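Local coordinates for putative HTH-type transcriptional regulator PH0061 (Pyrococcus horikoshii, PDB 2DBB), which probably binds specific DNA sequences as a dimeric transcriptional regulator of the AsnC family, through a predicted helix-turn-helix motif, at residues S76-A82 with Y105-V109. Residue numbers count along the deposited sequence, not the author numbering.
Sequences SKVPSDA and YNIIV
S76 ends strand 67-76, and the chain then turns through K77 and V78 into helix 79-89. V78 is the N-cap, and its O accepts a backbone hydrogen bond from A82 N at 3.2 Å. The other segment enters strand 107-114, antiparallel to strand 67-76 in the sheet. The nearest CA pairs are S76-N106 at 6.7 Å and A82-I107 at 7.4 Å. N106 and I107 both face I74, which makes a classic beta bulge. N106 has phi/psi -93/-12, whereas I107 is extended at -131/128.

Two hydrogen bonds join S76 to N106. With chi1 p, the N106 side chain reaches S76. S76 N donates to N106 OD1 at 2.7 Å, and N106 ND2 donates to S76 OG at 3.1 Å. Both N-H...acceptor angles are 165°.

The apolar contact lies beside this pair. I107, with chi1 m and chi2 t, brings CD1 to 3.8 Å from A82 CB. The same CD1 is 3.5 Å from S76 OG.

Nearby, Y105 packs on L73 of the second subunit. The contact ties the first strand-helix connection to the third strand of a ferredoxin-like alpha+beta domain, as in the RAM domain of Lrp/AsnC regulators. The N106 amide binds both N and OG of S76, consistent with it standing in for a backbone partner where strand pairing ends beside the bulge, while the I107 methyl packs against A82 in the first helical turn.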
loop_
_atom_site.group_PDB
_atom_site.type_symbol
_atom_site.label_atom_id
_atom_site.label_comp_id
_atom_site.label_asym_id
_atom_site.label_seq_id
_atom_site.Cartn_x
_atom_site.Cartn_y
_atom_site.Cartn_z
ATOM N N SER B 76 -15.102 -16.466 -1.997
ATOM C CA SER B 76 -16.535 -16.357 -2.255
ATOM C C SER B 76 -17.183 -17.624 -2.810
ATOM O O SER B 76 -16.522 -18.485 -3.394
ATOM C CB SER B 76 -16.806 -15.209 -3.227
ATOM O OG SER B 76 -16.412 -13.968 -2.671
ATOM N N LYS B 77 -18.493 -17.724 -2.621
ATOM C CA LYS B 77 -19.248 -18.862 -3.118
ATOM C C LYS B 77 -19.644 -18.603 -4.571
ATOM O O LYS B 77 -19.746 -19.541 -5.360
ATOM C CB LYS B 77 -20.506 -19.075 -2.271
ATOM C CG LYS B 77 -20.244 -19.325 -0.796
ATOM C CD LYS B 77 -21.561 -19.445 -0.034
ATOM C CE LYS B 77 -21.340 -19.584 1.465
ATOM N NZ LYS B 77 -20.531 -20.793 1.800
ATOM N N VAL B 78 -19.868 -17.333 -4.916
ATOM C CA VAL B 78 -20.253 -16.950 -6.276
ATOM C C VAL B 78 -19.786 -15.526 -6.607
ATOM O O VAL B 78 -19.631 -14.699 -5.712
ATOM C CB VAL B 78 -21.794 -17.010 -6.471
ATOM C CG1 VAL B 78 -22.347 -18.319 -5.939
ATOM C CG2 VAL B 78 -22.456 -15.840 -5.776
ATOM N N PRO B 79 -19.572 -15.222 -7.904
ATOM C CA PRO B 79 -19.123 -13.899 -8.356
ATOM C C PRO B 79 -20.013 -12.766 -7.859
ATOM O O PRO B 79 -19.527 -11.768 -7.322
ATOM C CB PRO B 79 -19.161 -14.022 -9.876
ATOM C CG PRO B 79 -18.856 -15.463 -10.102
ATOM C CD PRO B 79 -19.710 -16.137 -9.052
ATOM N N SER B 80 -21.319 -12.929 -8.053
ATOM C CA SER B 80 -22.301 -11.936 -7.636
ATOM C C SER B 80 -22.101 -11.538 -6.182
ATOM O O SER B 80 -22.299 -10.376 -5.815
ATOM C CB SER B 80 -23.718 -12.488 -7.823
ATOM O OG SER B 80 -24.686 -11.586 -7.316
ATOM N N ASP B 81 -21.720 -12.509 -5.357
ATOM C CA ASP B 81 -21.490 -12.256 -3.941
ATOM C C ASP B 81 -20.206 -11.467 -3.758
ATOM O O ASP B 81 -20.133 -10.579 -2.907
ATOM C CB ASP B 81 -21.397 -13.568 -3.155
ATOM C CG ASP B 81 -22.732 -14.281 -3.045
ATOM O OD1 ASP B 81 -23.781 -13.622 -3.214
ATOM O OD2 ASP B 81 -22.731 -15.501 -2.774
ATOM N N ALA B 82 -19.196 -11.793 -4.560
ATOM C CA ALA B 82 -17.915 -11.108 -4.485
ATOM C C ALA B 82 -18.093 -9.610 -4.723
ATOM O O ALA B 82 -17.709 -8.792 -3.891
ATOM C CB ALA B 82 -16.954 -11.685 -5.509
ATOM N N TYR B 105 -7.861 -17.445 -2.665
ATOM C CA TYR B 105 -8.791 -16.435 -2.167
ATOM C C TYR B 105 -9.044 -15.442 -3.295
ATOM O O TYR B 105 -8.099 -14.971 -3.935
ATOM C CB TYR B 105 -8.188 -15.720 -0.958
ATOM C CG TYR B 105 -7.812 -16.663 0.157
ATOM C CD1 TYR B 105 -8.777 -17.164 1.028
ATOM C CD2 TYR B 105 -6.490 -17.086 0.323
ATOM C CE1 TYR B 105 -8.436 -18.058 2.038
ATOM C CE2 TYR B 105 -6.141 -17.984 1.328
ATOM C CZ TYR B 105 -7.119 -18.464 2.176
ATOM O OH TYR B 105 -6.791 -19.358 3.166
ATOM N N ASN B 106 -10.311 -15.120 -3.549
ATOM C CA ASN B 106 -10.617 -14.192 -4.629
ATOM C C ASN B 106 -10.735 -12.737 -4.186
ATOM O O ASN B 106 -10.754 -11.833 -5.016
ATOM C CB ASN B 106 -11.871 -14.651 -5.386
ATOM C CG ASN B 106 -13.080 -14.817 -4.488
ATOM O OD1 ASN B 106 -13.076 -15.618 -3.560
ATOM N ND2 ASN B 106 -14.128 -14.058 -4.770
ATOM N N ILE B 107 -10.794 -12.500 -2.880
ATOM C CA ILE B 107 -10.871 -11.137 -2.373
ATOM C C ILE B 107 -9.835 -10.968 -1.265
ATOM O O ILE B 107 -9.767 -11.768 -0.328
ATOM C CB ILE B 107 -12.283 -10.801 -1.820
ATOM C CG1 ILE B 107 -13.329 -10.997 -2.921
ATOM C CG2 ILE B 107 -12.332 -9.346 -1.354
ATOM C CD1 ILE B 107 -14.769 -10.897 -2.448
ATOM N N ILE B 108 -9.015 -9.934 -1.404
ATOM C CA ILE B 108 -7.963 -9.626 -0.445
ATOM C C ILE B 108 -8.210 -8.223 0.076
ATOM O O ILE B 108 -8.263 -7.275 -0.703
ATOM C CB ILE B 108 -6.563 -9.653 -1.100
ATOM C CG1 ILE B 108 -6.330 -11.005 -1.780
ATOM C CG2 ILE B 108 -5.487 -9.412 -0.033
ATOM C CD1 ILE B 108 -6.422 -12.167 -0.843
ATOM N N VAL B 109 -8.333 -8.100 1.395
ATOM C CA VAL B 109 -8.612 -6.820 2.025
ATOM C C VAL B 109 -7.607 -6.437 3.103
ATOM O O VAL B 109 -7.183 -7.270 3.889
ATOM C CB VAL B 109 -10.007 -6.838 2.687
ATOM C CG1 VAL B 109 -10.314 -5.468 3.309
ATOM C CG2 VAL B 109 -11.060 -7.222 1.661
#